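Local structure of kynurenine formamidase (Bacillus anthracis, 4CO9) at residues 58-63 and 163-167; 74-78 and 142-146; 68-72 and 193-199; 122-128 and 149-155. The protein hydrolyses N-formyl-L-kynurenine to L-kynurenine and formate with two zinc ions per subunit, the second step of tryptophan degradation through the kynurenine pathway. All coordinates share one frame; numbering follows the deposited sequence. Where two conformers were deposited one is given.

Overall arrangement
Interactions 1, 2 and 3 all start from the connection between strands 56-58 and 81-86, whose residues 58-63, 68-72 and 74-78 meet helix 161-168, the 193-199 loop and the start of strand 144-147. Their centres lie 13 to 14 Å apart, and all three also touch the second subunit. Interaction 4 is nested in the chain between the two halves of interaction 1, its centre 16 Å away, and joins loops that follow strands 108-112 and 144-147 of the same mixed sheet. D153 in interaction 4 is hydrogen-bonded to H163 in interaction 1, which links it to the binuclear zinc centre. Interactions 3 and 4 do not touch and lie on opposite sides of the chain's centre.

Interaction 1 (58-63 and 163-167); sequences DAPFHF and HHQLF. With ZN (zinc ion), chain O; ZN (zinc ion), chain P.
D58 and H163 come together at the binuclear zinc site of this Cyclase-superfamily hydrolase, where the D58 carboxylate bridges the metals. Its OD1 binds one zinc at 2.1 Å. Its OD2 binds the other at 2.0 Å, and NE2 of H163 holds that second zinc at 2.3 Å. OD2 lies in the plane of the H163 imidazole, at its edge; the shared metal, not a hydrogen bond, joins the two. Water 1 also spans both zincs, E175 is a further bridging ligand, and D153 binds ND1 of H163. Further along, P60 places CG over the face of the F167 ring, 3.7 Å from its centroid, in a CH-pi contact. H62, the likely proton donor/acceptor, is anchored through ND1 to the backbone O of N43 of the second subunit. F63 closes the segment. With CG between its backbone N and carbonyl carbon (chi1 49°), its ring enters an aromatic cluster, where CB of H163 lies over one face and O of P60 over the other. The F63 edge meets the face of H164, the planes 66° apart, and CZ of F63 stops 3.5 Å from CD2 of F167.

Interaction 2 (74-78 and 142-146); sequences DIQVY and IRLIG
R143 reaches across V77 to D74, whose carboxylate forms an Asx turn at the head of the 3-10 segment 75-77; R143 itself directly precedes strand 144-147 of the central mixed sheet. At its base, CB of R143 lies 4.4 Å from CG1 of V77. CG and CD then carry the chain outward, and a bend at chi3 (81°) swings the guanidinium back over the valine. NE and CZ pass above CG2 of V77, which sits under one face of the group, offset toward its rim and 3.4 Å from NH2. NH1 comes near the peptide between Q76 and V77, 4.1 Å from N of V77. NH2 ends the chain with a salt bridge to OD2 of D74 at 3.1 Å, the hydrogen bond within it weak (N-H...O 133°); the carboxylate and guanidinium planes stand 63° apart. Water 3 bridges the pair, donating to OD2 of D74 and accepting from NH2 of R143. The next residue, L144, makes the inner half of the contact: its CB touches CG1 of V77, and its CD1 approaches CE1 of Y78. R143 and L144 were each deposited in two conformers, and these contacts are those of one. The Y78 hydroxyl is tied to H172, while R108 takes the carbonyl oxygens of Q76 and V77. D74 is doubly engaged, because as OD2 faces the arginine its OD1 receives the backbone N of Q76 at 3.0 Å, from well above the carboxylate plane.

Interaction 3 (68-72 and 193-199); sequences KKVLD and PLALSDA
O of A199 receives the backbone N of V70 at 3.0 Å and also meets CA of K69 in a C-H...O contact, so one carbonyl faces two successive residues of 68-72. The N-H arrives tilted 22° from the carbonyl plane. One residue further, N of L71 makes a weak bond to O of L196 (angle 130°). Together they pin the start of the 3-10 segment 70-72 against an irregular loop that includes an inverse gamma turn centred on A195. Within 68-72, N of K69 bonds to OD2 of D72, and across the contact water 4 donates to OD1 of D72 and, at 2.6 Å, to O of S197. V70 fills the interior with two diverging methyls. CG1, anti to the valine N (chi1 163°), enters the curve of the loop, 3.1 Å from O of L194 and 3.6 Å from CB of P193; CG2 turns instead toward CB of A199. L71 splits similarly, CD1 against CB of A195 and CD2 beside OG of S197. The aliphatic part of K69 runs past O of S197 and O of D198, and its amine then makes a cation-pi contact with F61. Beyond the loop lies the second subunit: its N16 bonds OG of S197, and its R205 bonds O of P193 and packs on L71. Within the chain, the loop leads from strand 185-190 into 201-203, where S202 touches P193 and L196, its OG accepting from N of L194, so the contact sits beside strand 201-203, outermost in this chain's sheet, and forms part of the dimer interface.

Interaction 4 (122-128 and 149-155); sequences FPDIIPH and VPSVDPL
I126 and L155 form the apolar heart of this contact between two loops that follow strands 108-112 and 144-147. CD1 of I126 rests 3.8 Å from CD2 of L155, the two side chains crossing at about a right angle, and comes within 3.2 Å of O of S151. CG2 of I126, branching off nearly perpendicular to that direction, packs on CG1 of V149. L155 sends its second methyl to the backbone opposite, CD1 lying 3.1 Å from O of P123. F122 leans its ring against both P150 and L155, CE1 meeting CG of P150 and CZ meeting CD2 of L155, each obliquely. At the far end, chi1 of 59° turns the H128 ring back over its own backbone, where CG of P154 covers one face in a CH-pi contact. Two waters bridge backbone atoms of the two loops: water 5 accepts from N of I126 and N of L155, and water 6 donates to O of P127 and O of S151. Farther out, an ST turn, N of D153 to OG of S151 at 3.1 Å, is consistent with a fixed position for the D153 carboxylate, whose OD2 bonds ND1 of H163, a zinc ligand. F122 also meets W22, which binds substrate. With no direct hydrogen bond, van der Waals packing and bridging water join the loops, one carrying D153, second shell to the zinc, the other F122.

Interaction 1 (58-63 and 163-167)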
loop_
_atom_site.group_PDB
_atom_site.type_symbol
_atom_site.label_atom_id
_atom_site.label_comp_id
_atom_site.label_asym_id
_atom_site.label_seq_id
_atom_site.Cartn_x
_atom_site.Cartn_y
_atom_site.Cartn_z
ATOM N N ASP C 58 -8.014 6.446 -7.166
ATOM C CA ASP C 58 -8.409 7.855 -7.163
ATOM C C ASP C 58 -9.349 8.145 -5.996
ATOM O O ASP C 58 -10.259 7.364 -5.721
ATOM C CB ASP C 58 -9.189 8.214 -8.413
ATOM C CG ASP C 58 -8.376 8.151 -9.669
ATOM O OD1 ASP C 58 -7.134 8.074 -9.625
ATOM O OD2 ASP C 58 -9.020 8.170 -10.742
ATOM N N ALA C 59 -9.131 9.266 -5.316
ATOM C CA ALA C 59 -10.110 9.784 -4.354
ATOM C C ALA C 59 -10.963 10.824 -5.087
ATOM O O ALA C 59 -10.512 11.388 -6.082
ATOM C CB ALA C 59 -9.409 10.423 -3.175
ATOM N N PRO C 60 -12.193 11.074 -4.610
ATOM C CA PRO C 60 -13.059 12.040 -5.281
ATOM C C PRO C 60 -12.444 13.446 -5.345
ATOM O O PRO C 60 -12.671 14.178 -6.309
ATOM C CB PRO C 60 -14.331 12.014 -4.434
ATOM C CG PRO C 60 -14.352 10.639 -3.862
ATOM C CD PRO C 60 -12.923 10.288 -3.597
ATOM N N PHE C 61 -11.606 13.783 -4.379
ATOM C CA PHE C 61 -10.891 15.057 -4.406
ATOM C C PHE C 61 -10.080 15.277 -5.695
ATOM O O PHE C 61 -9.841 16.429 -6.080
ATOM C CB PHE C 61 -10.001 15.181 -3.176
ATOM C CG PHE C 61 -9.163 16.446 -3.143
ATOM C CD1 PHE C 61 -9.757 17.686 -3.180
ATOM C CD2 PHE C 61 -7.778 16.382 -3.060
ATOM C CE1 PHE C 61 -8.989 18.837 -3.142
ATOM C CE2 PHE C 61 -7.008 17.528 -3.026
ATOM C CZ PHE C 61 -7.620 18.763 -3.069
ATOM N N HIS C 62 -9.653 14.194 -6.351
ATOM C CA HIS C 62 -8.928 14.278 -7.619
ATOM C C HIS C 62 -9.712 15.067 -8.674
ATOM O O HIS C 62 -9.121 15.846 -9.418
ATOM C CB HIS C 62 -8.630 12.883 -8.149
ATOM C CG HIS C 62 -7.961 12.857 -9.483
ATOM N ND1 HIS C 62 -6.811 13.557 -9.754
ATOM C CD2 HIS C 62 -8.253 12.176 -10.608
ATOM C CE1 HIS C 62 -6.436 13.332 -10.996
ATOM N NE2 HIS C 62 -7.296 12.488 -11.538
ATOM N N PHE C 63 -11.023 14.908 -8.700
ATOM C CA PHE C 63 -11.858 15.581 -9.715
ATOM C C PHE C 63 -12.976 16.481 -9.162
ATOM O O PHE C 63 -13.737 17.068 -9.931
ATOM C CB PHE C 63 -12.439 14.529 -10.654
ATOM C CG PHE C 63 -13.074 13.377 -9.946
ATOM C CD1 PHE C 63 -14.401 13.443 -9.547
ATOM C CD2 PHE C 63 -12.337 12.232 -9.655
ATOM C CE1 PHE C 63 -14.989 12.377 -8.892
ATOM C CE2 PHE C 63 -12.923 11.159 -8.994
ATOM C CZ PHE C 63 -14.245 11.240 -8.614
ATOM N N HIS C 163 -15.455 9.359 -14.137
ATOM C CA HIS C 163 -15.008 9.569 -12.747
ATOM C C HIS C 163 -16.163 10.095 -11.883
ATOM O O HIS C 163 -16.450 9.566 -10.810
ATOM C CB HIS C 163 -13.873 10.579 -12.657
ATOM C CG HIS C 163 -12.536 10.049 -13.059
ATOM N ND1 HIS C 163 -12.104 10.042 -14.363
ATOM C CD2 HIS C 163 -11.519 9.537 -12.322
ATOM C CE1 HIS C 163 -10.874 9.560 -14.416
ATOM N NE2 HIS C 163 -10.499 9.242 -13.192
ATOM N N HIS C 164 -16.807 11.148 -12.361
ATOM C CA HIS C 164 -17.880 11.792 -11.616
ATOM C C HIS C 164 -19.062 10.855 -11.379
ATOM O O HIS C 164 -19.563 10.762 -10.262
ATOM C CB HIS C 164 -18.356 13.068 -12.333
ATOM C CG HIS C 164 -17.484 14.254 -12.086
ATOM N ND1 HIS C 164 -16.461 14.613 -12.936
ATOM C CD2 HIS C 164 -17.476 15.157 -11.081
ATOM C CE1 HIS C 164 -15.868 15.694 -12.464
ATOM N NE2 HIS C 164 -16.467 16.049 -11.345
ATOM N N GLN C 165 -19.514 10.177 -12.430
ATOM C CA GLN C 165 -20.689 9.329 -12.309
ATOM C C GLN C 165 -20.416 8.122 -11.424
ATOM O O GLN C 165 -21.274 7.728 -10.628
ATOM C CB GLN C 165 -21.212 8.911 -13.682
ATOM C CG GLN C 165 -21.928 10.036 -14.417
ATOM C CD GLN C 165 -23.062 10.624 -13.592
ATOM O OE1 GLN C 165 -23.967 9.909 -13.167
ATOM N NE2 GLN C 165 -23.003 11.926 -13.341
ATOM N N LEU C 166 -19.222 7.547 -11.549
ATOM C CA LEU C 166 -18.861 6.404 -10.721
ATOM C C LEU C 166 -18.938 6.767 -9.253
ATOM O O LEU C 166 -19.660 6.120 -8.485
ATOM C CB LEU C 166 -17.469 5.871 -11.081
ATOM C CG LEU C 166 -17.392 5.127 -12.410
ATOM C CD1 LEU C 166 -15.943 4.899 -12.828
ATOM C CD2 LEU C 166 -18.142 3.809 -12.346
ATOM N N PHE C 167 -18.252 7.830 -8.856
ATOM C CA PHE C 167 -18.286 8.210 -7.452
ATOM C C PHE C 167 -19.684 8.699 -7.003
ATOM O O PHE C 167 -20.068 8.471 -5.855
ATOM C CB PHE C 167 -17.111 9.119 -7.031
ATOM C CG PHE C 167 -15.918 8.351 -6.453
ATOM C CD1 PHE C 167 -15.944 7.877 -5.153
ATOM C CD2 PHE C 167 -14.780 8.103 -7.213
ATOM C CE1 PHE C 167 -14.859 7.191 -4.617
ATOM C CE2 PHE C 167 -13.687 7.419 -6.679
ATOM C CZ PHE C 167 -13.731 6.966 -5.381
HETATM ZN ZN ZN O . -8.470 8.407 -12.644
HETATM ZN ZN ZN P . -5.749 8.318 -11.151
HETATM O O HOH W 1 -6.796 9.529 -12.436
HETATM O O HOH W 2 -7.747 9.086 -14.973
#

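Interaction 2 (74-78 and 142-146)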
loop_
_atom_site.group_PDB
_atom_site.type_symbol
_atom_site.label_atom_id
_atom_site.label_comp_id
_atom_site.label_asym_id
_atom_site.label_seq_id
_atom_site.Cartn_x
_atom_site.Cartn_y
_atom_site.Cartn_z
ATOM N N ASP C 74 -13.515 4.457 2.653
ATOM C CA ASP C 74 -13.814 3.248 3.410
ATOM C C ASP C 74 -12.888 2.097 2.991
ATOM O O ASP C 74 -12.954 1.613 1.864
ATOM C CB ASP C 74 -15.280 2.903 3.163
ATOM C CG ASP C 74 -15.731 1.662 3.880
ATOM O OD1 ASP C 74 -14.944 1.066 4.633
ATOM O OD2 ASP C 74 -16.903 1.288 3.670
ATOM N N ILE C 75 -12.042 1.635 3.902
ATOM C CA ILE C 75 -11.095 0.557 3.559
ATOM C C ILE C 75 -11.751 -0.775 3.164
ATOM O O ILE C 75 -11.143 -1.533 2.408
ATOM C CB ILE C 75 -10.037 0.313 4.656
ATOM C CG1 ILE C 75 -10.697 -0.068 5.988
ATOM C CG2 ILE C 75 -9.141 1.543 4.794
ATOM C CD1 ILE C 75 -9.699 -0.468 7.054
ATOM N N GLN C 76 -12.991 -1.029 3.614
ATOM C CA GLN C 76 -13.687 -2.293 3.267
ATOM C C GLN C 76 -13.871 -2.423 1.773
ATOM O O GLN C 76 -13.951 -3.526 1.273
ATOM C CB GLN C 76 -15.044 -2.360 4.041
ATOM C CG GLN C 76 -15.085 -1.944 5.552
ATOM C CD GLN C 76 -14.049 -2.629 6.425
ATOM O OE1 GLN C 76 -13.773 -3.826 6.276
ATOM N NE2 GLN C 76 -13.467 -1.867 7.336
ATOM N N VAL C 77 -13.975 -1.292 1.081
ATOM C CA VAL C 77 -14.170 -1.284 -0.351
ATOM C C VAL C 77 -13.013 -1.940 -1.099
ATOM O O VAL C 77 -13.211 -2.605 -2.129
ATOM C CB VAL C 77 -14.343 0.163 -0.859
ATOM C CG1 VAL C 77 -14.321 0.215 -2.380
ATOM C CG2 VAL C 77 -15.654 0.747 -0.358
ATOM N N TYR C 78 -11.813 -1.792 -0.550
ATOM C CA TYR C 78 -10.596 -2.175 -1.260
ATOM C C TYR C 78 -10.058 -3.569 -0.912
ATOM O O TYR C 78 -8.972 -3.926 -1.360
ATOM C CB TYR C 78 -9.520 -1.117 -1.011
ATOM C CG TYR C 78 -9.923 0.241 -1.496
ATOM C CD1 TYR C 78 -9.738 0.600 -2.826
ATOM C CD2 TYR C 78 -10.536 1.155 -0.651
ATOM C CE1 TYR C 78 -10.126 1.852 -3.295
ATOM C CE2 TYR C 78 -10.934 2.404 -1.107
ATOM C CZ TYR C 78 -10.720 2.750 -2.437
ATOM O OH TYR C 78 -11.109 3.991 -2.908
ATOM N N ILE C 142 -22.069 -3.226 -7.000
ATOM C CA ILE C 142 -20.637 -3.119 -7.240
ATOM C C ILE C 142 -20.115 -1.818 -6.637
ATOM O O ILE C 142 -20.653 -0.755 -6.905
ATOM C CB ILE C 142 -20.322 -3.244 -8.742
ATOM C CG1 ILE C 142 -20.548 -4.702 -9.159
ATOM C CG2 ILE C 142 -18.897 -2.802 -9.050
ATOM C CD1 ILE C 142 -20.625 -4.940 -10.635
ATOM N N ARG C 143 -19.064 -1.933 -5.823
ATOM C CA ARG C 143 -18.502 -0.811 -5.078
ATOM C C ARG C 143 -17.139 -0.352 -5.589
ATOM O O ARG C 143 -16.659 0.707 -5.192
ATOM C CB ARG C 143 -18.359 -1.182 -3.609
ATOM C CG ARG C 143 -19.631 -1.658 -2.932
ATOM C CD ARG C 143 -19.297 -2.197 -1.553
ATOM N NE ARG C 143 -19.149 -1.111 -0.581
ATOM C CZ ARG C 143 -18.529 -1.214 0.590
ATOM N NH1 ARG C 143 -17.974 -2.358 0.952
ATOM N NH2 ARG C 143 -18.457 -0.163 1.402
ATOM N N LEU C 144 -16.513 -1.144 -6.442
ATOM C CA LEU C 144 -15.203 -0.802 -6.975
ATOM C C LEU C 144 -15.071 -1.320 -8.391
ATOM O O LEU C 144 -15.419 -2.459 -8.687
ATOM C CB LEU C 144 -14.102 -1.401 -6.094
ATOM C CG LEU C 144 -12.665 -1.318 -6.617
ATOM C CD1 LEU C 144 -12.015 0.044 -6.460
ATOM C CD2 LEU C 144 -11.791 -2.361 -5.951
ATOM N N ILE C 145 -14.544 -0.461 -9.254
ATOM C CA ILE C 145 -14.224 -0.805 -10.621
ATOM C C ILE C 145 -12.735 -0.571 -10.826
ATOM O O ILE C 145 -12.183 0.461 -10.400
ATOM C CB ILE C 145 -15.094 -0.009 -11.629
ATOM C CG1 ILE C 145 -14.971 -0.577 -13.036
ATOM C CG2 ILE C 145 -14.726 1.468 -11.675
ATOM C CD1 ILE C 145 -15.824 -1.792 -13.267
ATOM N N GLY C 146 -12.085 -1.552 -11.454
ATOM C CA GLY C 146 -10.668 -1.459 -11.772
ATOM C C GLY C 146 -10.457 -1.643 -13.255
ATOM O O GLY C 146 -11.167 -2.435 -13.881
HETATM O O HOH W 3 -18.268 -0.584 4.496
#

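Interaction 3 (68-72 and 193-199)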
loop_
_atom_site.group_PDB
_atom_site.type_symbol
_atom_site.label_atom_id
_atom_site.label_comp_id
_atom_site.label_asym_id
_atom_site.label_seq_id
_atom_site.Cartn_x
_atom_site.Cartn_y
_atom_site.Cartn_z
ATOM N N LYS C 68 -14.166 13.680 -1.063
ATOM C CA LYS C 68 -13.385 12.998 -0.038
ATOM C C LYS C 68 -11.912 12.894 -0.412
ATOM O O LYS C 68 -11.566 12.695 -1.581
ATOM C CB LYS C 68 -13.901 11.575 0.201
ATOM C CG LYS C 68 -15.177 11.456 1.019
ATOM C CD LYS C 68 -15.417 9.978 1.344
ATOM C CE LYS C 68 -16.603 9.753 2.255
ATOM N N LYS C 69 -11.071 13.010 0.607
ATOM C CA LYS C 69 -9.642 12.734 0.485
ATOM C C LYS C 69 -9.412 11.260 0.794
ATOM O O LYS C 69 -10.301 10.581 1.301
ATOM C CB LYS C 69 -8.832 13.562 1.475
ATOM C CG LYS C 69 -9.162 15.049 1.517
ATOM C CD LYS C 69 -8.798 15.752 0.228
ATOM C CE LYS C 69 -8.503 17.231 0.442
ATOM N NZ LYS C 69 -9.706 17.982 0.869
ATOM N N VAL C 70 -8.204 10.776 0.510
ATOM C CA VAL C 70 -7.918 9.350 0.592
ATOM C C VAL C 70 -8.273 8.734 1.945
ATOM O O VAL C 70 -8.892 7.675 1.989
ATOM C CB VAL C 70 -6.444 9.049 0.253
ATOM C CG1 VAL C 70 -6.043 7.657 0.729
ATOM C CG2 VAL C 70 -6.226 9.174 -1.239
ATOM N N LEU C 71 -7.864 9.363 3.033
ATOM C CA LEU C 71 -8.053 8.766 4.340
ATOM C C LEU C 71 -9.538 8.672 4.724
ATOM O O LEU C 71 -9.904 7.853 5.568
ATOM C CB LEU C 71 -7.262 9.522 5.409
ATOM C CG LEU C 71 -7.210 8.932 6.824
ATOM C CD1 LEU C 71 -6.722 7.492 6.831
ATOM C CD2 LEU C 71 -6.329 9.784 7.720
ATOM N N ASP C 72 -10.382 9.490 4.094
ATOM C CA ASP C 72 -11.839 9.441 4.317
ATOM C C ASP C 72 -12.476 8.224 3.641
ATOM O O ASP C 72 -13.636 7.904 3.907
ATOM C CB ASP C 72 -12.533 10.690 3.747
ATOM C CG ASP C 72 -11.995 12.006 4.299
ATOM O OD1 ASP C 72 -11.653 12.050 5.492
ATOM O OD2 ASP C 72 -11.912 13.007 3.516
ATOM N N PRO C 193 -5.395 1.871 -0.266
ATOM C CA PRO C 193 -4.660 3.142 -0.297
ATOM C C PRO C 193 -3.834 3.339 0.957
ATOM O O PRO C 193 -4.203 2.845 2.031
ATOM C CB PRO C 193 -5.752 4.208 -0.353
ATOM C CG PRO C 193 -7.024 3.544 0.026
ATOM C CD PRO C 193 -6.845 2.052 -0.070
ATOM N N LEU C 194 -2.731 4.062 0.818
ATOM C CA LEU C 194 -1.993 4.538 1.963
ATOM C C LEU C 194 -2.878 5.491 2.760
ATOM O O LEU C 194 -3.834 6.057 2.224
ATOM C CB LEU C 194 -0.712 5.241 1.505
ATOM C CG LEU C 194 0.295 4.374 0.728
ATOM C CD1 LEU C 194 1.495 5.223 0.334
ATOM C CD2 LEU C 194 0.753 3.188 1.562
ATOM N N ALA C 195 -2.565 5.670 4.039
ATOM C CA ALA C 195 -3.401 6.469 4.930
ATOM C C ALA C 195 -3.166 7.977 4.747
ATOM O O ALA C 195 -2.829 8.668 5.686
ATOM C CB ALA C 195 -3.153 6.056 6.372
ATOM N N LEU C 196 -3.373 8.476 3.529
ATOM C CA LEU C 196 -3.016 9.851 3.193
ATOM C C LEU C 196 -4.139 10.809 3.542
ATOM O O LEU C 196 -5.179 10.792 2.895
ATOM C CB LEU C 196 -2.688 9.953 1.707
ATOM C CG LEU C 196 -1.399 9.252 1.300
ATOM C CD1 LEU C 196 -1.391 8.911 -0.182
ATOM C CD2 LEU C 196 -0.208 10.120 1.661
ATOM N N SER C 197 -3.933 11.618 4.575
ATOM C CA SER C 197 -4.973 12.511 5.090
ATOM C C SER C 197 -5.557 13.429 4.037
ATOM O O SER C 197 -6.755 13.666 4.018
ATOM C CB SER C 197 -4.425 13.368 6.244
ATOM O OG SER C 197 -3.938 12.575 7.314
ATOM N N ASP C 198 -4.702 13.966 3.169
ATOM C CA ASP C 198 -5.089 15.100 2.342
ATOM C C ASP C 198 -5.042 14.838 0.851
ATOM O O ASP C 198 -5.237 15.756 0.065
ATOM C CB ASP C 198 -4.187 16.288 2.675
ATOM C CG ASP C 198 -4.237 16.657 4.143
ATOM O OD1 ASP C 198 -5.334 16.778 4.675
ATOM O OD2 ASP C 198 -3.178 16.799 4.770
ATOM N N ALA C 199 -4.770 13.601 0.448
ATOM C CA ALA C 199 -4.457 13.317 -0.940
ATOM C C ALA C 199 -5.659 13.045 -1.842
ATOM O O ALA C 199 -6.734 12.659 -1.379
ATOM C CB ALA C 199 -3.447 12.161 -1.029
HETATM O O HOH W 4 -8.653 13.260 5.811
#

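Interaction 4 (122-128 and 149-155)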
loop_
_atom_site.group_PDB
_atom_site.type_symbol
_atom_site.label_atom_id
_atom_site.label_comp_id
_atom_site.label_asym_id
_atom_site.label_seq_id
_atom_site.Cartn_x
_atom_site.Cartn_y
_atom_site.Cartn_z
ATOM N N PHE C 122 3.317 5.970 -21.766
ATOM C CA PHE C 122 1.971 6.473 -21.584
ATOM C C PHE C 122 1.214 6.321 -22.899
ATOM O O PHE C 122 1.709 6.738 -23.939
ATOM C CB PHE C 122 1.994 7.928 -21.123
ATOM C CG PHE C 122 0.710 8.360 -20.497
ATOM C CD1 PHE C 122 0.388 7.953 -19.213
ATOM C CD2 PHE C 122 -0.207 9.127 -21.209
ATOM C CE1 PHE C 122 -0.810 8.332 -18.646
ATOM C CE2 PHE C 122 -1.404 9.515 -20.642
ATOM C CZ PHE C 122 -1.708 9.113 -19.362
ATOM N N PRO C 123 0.010 5.715 -22.863
ATOM C CA PRO C 123 -0.728 5.501 -24.117
ATOM C C PRO C 123 -1.238 6.782 -24.779
ATOM O O PRO C 123 -1.412 7.797 -24.123
ATOM C CB PRO C 123 -1.914 4.636 -23.687
ATOM C CG PRO C 123 -2.142 4.999 -22.257
ATOM C CD PRO C 123 -0.778 5.303 -21.688
ATOM N N ASP C 124 -1.469 6.711 -26.085
ATOM C CA ASP C 124 -2.032 7.826 -26.836
ATOM C C ASP C 124 -3.550 7.795 -26.807
ATOM O O ASP C 124 -4.189 8.838 -26.859
ATOM C CB ASP C 124 -1.527 7.781 -28.279
ATOM C CG ASP C 124 -0.026 7.971 -28.364
ATOM O OD1 ASP C 124 0.484 8.934 -27.753
ATOM O OD2 ASP C 124 0.641 7.160 -29.039
ATOM N N ILE C 125 -4.125 6.594 -26.762
ATOM C CA ILE C 125 -5.572 6.418 -26.651
ATOM C C ILE C 125 -5.855 5.179 -25.805
ATOM O O ILE C 125 -5.088 4.221 -25.836
ATOM C CB ILE C 125 -6.230 6.263 -28.050
ATOM C CG1 ILE C 125 -7.757 6.231 -27.943
ATOM C CG2 ILE C 125 -5.738 5.010 -28.757
ATOM C CD1 ILE C 125 -8.461 6.354 -29.282
ATOM N N ILE C 126 -6.950 5.203 -25.055
ATOM C CA ILE C 126 -7.396 4.023 -24.307
ATOM C C ILE C 126 -8.896 3.828 -24.466
ATOM O O ILE C 126 -9.602 4.752 -24.852
ATOM C CB ILE C 126 -7.082 4.152 -22.800
ATOM C CG1 ILE C 126 -7.845 5.344 -22.195
ATOM C CG2 ILE C 126 -5.574 4.267 -22.589
ATOM C CD1 ILE C 126 -7.809 5.413 -20.680
ATOM N N PRO C 127 -9.390 2.624 -24.150
ATOM C CA PRO C 127 -10.829 2.457 -24.048
ATOM C C PRO C 127 -11.310 3.108 -22.773
ATOM O O PRO C 127 -10.724 2.883 -21.723
ATOM C CB PRO C 127 -11.012 0.936 -23.972
ATOM C CG PRO C 127 -9.707 0.357 -24.384
ATOM C CD PRO C 127 -8.694 1.353 -23.919
ATOM N N HIS C 128 -12.363 3.908 -22.855
ATOM C CA HIS C 128 -12.904 4.559 -21.669
ATOM C C HIS C 128 -14.193 3.862 -21.249
ATOM O O HIS C 128 -14.720 3.039 -21.989
ATOM C CB HIS C 128 -13.149 6.037 -21.935
ATOM C CG HIS C 128 -14.099 6.297 -23.061
ATOM N ND1 HIS C 128 -13.702 6.297 -24.380
ATOM C CD2 HIS C 128 -15.424 6.567 -23.063
ATOM C CE1 HIS C 128 -14.742 6.573 -25.148
ATOM N NE2 HIS C 128 -15.800 6.730 -24.375
ATOM N N VAL C 149 -5.762 0.254 -17.526
ATOM C CA VAL C 149 -5.277 1.444 -18.221
ATOM C C VAL C 149 -5.275 2.623 -17.226
ATOM O O VAL C 149 -5.794 2.494 -16.120
ATOM C CB VAL C 149 -6.142 1.774 -19.455
ATOM C CG1 VAL C 149 -5.830 0.810 -20.585
ATOM C CG2 VAL C 149 -7.622 1.722 -19.104
ATOM N N PRO C 150 -4.659 3.761 -17.590
ATOM C CA PRO C 150 -4.469 4.837 -16.588
ATOM C C PRO C 150 -5.708 5.611 -16.197
ATOM O O PRO C 150 -5.665 6.354 -15.219
ATOM C CB PRO C 150 -3.488 5.789 -17.272
ATOM C CG PRO C 150 -2.802 4.966 -18.296
ATOM C CD PRO C 150 -3.818 3.981 -18.779
ATOM N N SER C 151 -6.785 5.477 -16.959
ATOM C CA SER C 151 -7.973 6.256 -16.696
ATOM C C SER C 151 -9.258 5.514 -17.052
ATOM O O SER C 151 -9.254 4.605 -17.885
ATOM C CB SER C 151 -7.916 7.567 -17.463
ATOM O OG SER C 151 -8.932 8.452 -17.003
ATOM N N VAL C 152 -10.341 5.912 -16.394
ATOM C CA VAL C 152 -11.695 5.470 -16.769
ATOM C C VAL C 152 -12.350 6.428 -17.775
ATOM O O VAL C 152 -13.400 6.109 -18.326
ATOM C CB VAL C 152 -12.618 5.297 -15.545
ATOM C CG1 VAL C 152 -12.077 4.209 -14.627
ATOM C CG2 VAL C 152 -12.808 6.610 -14.795
ATOM N N ASP C 153 -11.739 7.593 -18.003
ATOM C CA ASP C 153 -12.208 8.558 -19.001
ATOM C C ASP C 153 -11.177 8.707 -20.110
ATOM O O ASP C 153 -9.998 8.328 -19.933
ATOM C CB ASP C 153 -12.435 9.921 -18.359
ATOM C CG ASP C 153 -13.762 10.015 -17.653
ATOM O OD1 ASP C 153 -14.803 9.879 -18.326
ATOM O OD2 ASP C 153 -13.768 10.229 -16.427
ATOM N N PRO C 154 -11.593 9.266 -21.263
ATOM C CA PRO C 154 -10.613 9.462 -22.326
ATOM C C PRO C 154 -9.467 10.346 -21.843
ATOM O O PRO C 154 -9.676 11.242 -21.020
ATOM C CB PRO C 154 -11.417 10.157 -23.436
ATOM C CG PRO C 154 -12.837 9.777 -23.171
ATOM C CD PRO C 154 -12.937 9.700 -21.673
ATOM N N LEU C 155 -8.279 10.101 -22.374
ATOM C CA LEU C 155 -7.073 10.782 -21.898
ATOM C C LEU C 155 -7.120 12.305 -22.071
ATOM O O LEU C 155 -6.525 13.034 -21.282
ATOM C CB LEU C 155 -5.841 10.223 -22.609
ATOM C CG LEU C 155 -5.589 8.725 -22.431
ATOM C CD1 LEU C 155 -4.376 8.313 -23.253
ATOM C CD2 LEU C 155 -5.412 8.352 -20.967
HETATM O O HOH W 5 -8.321 8.184 -24.731
HETATM O O HOH W 6 -11.032 2.778 -18.931
#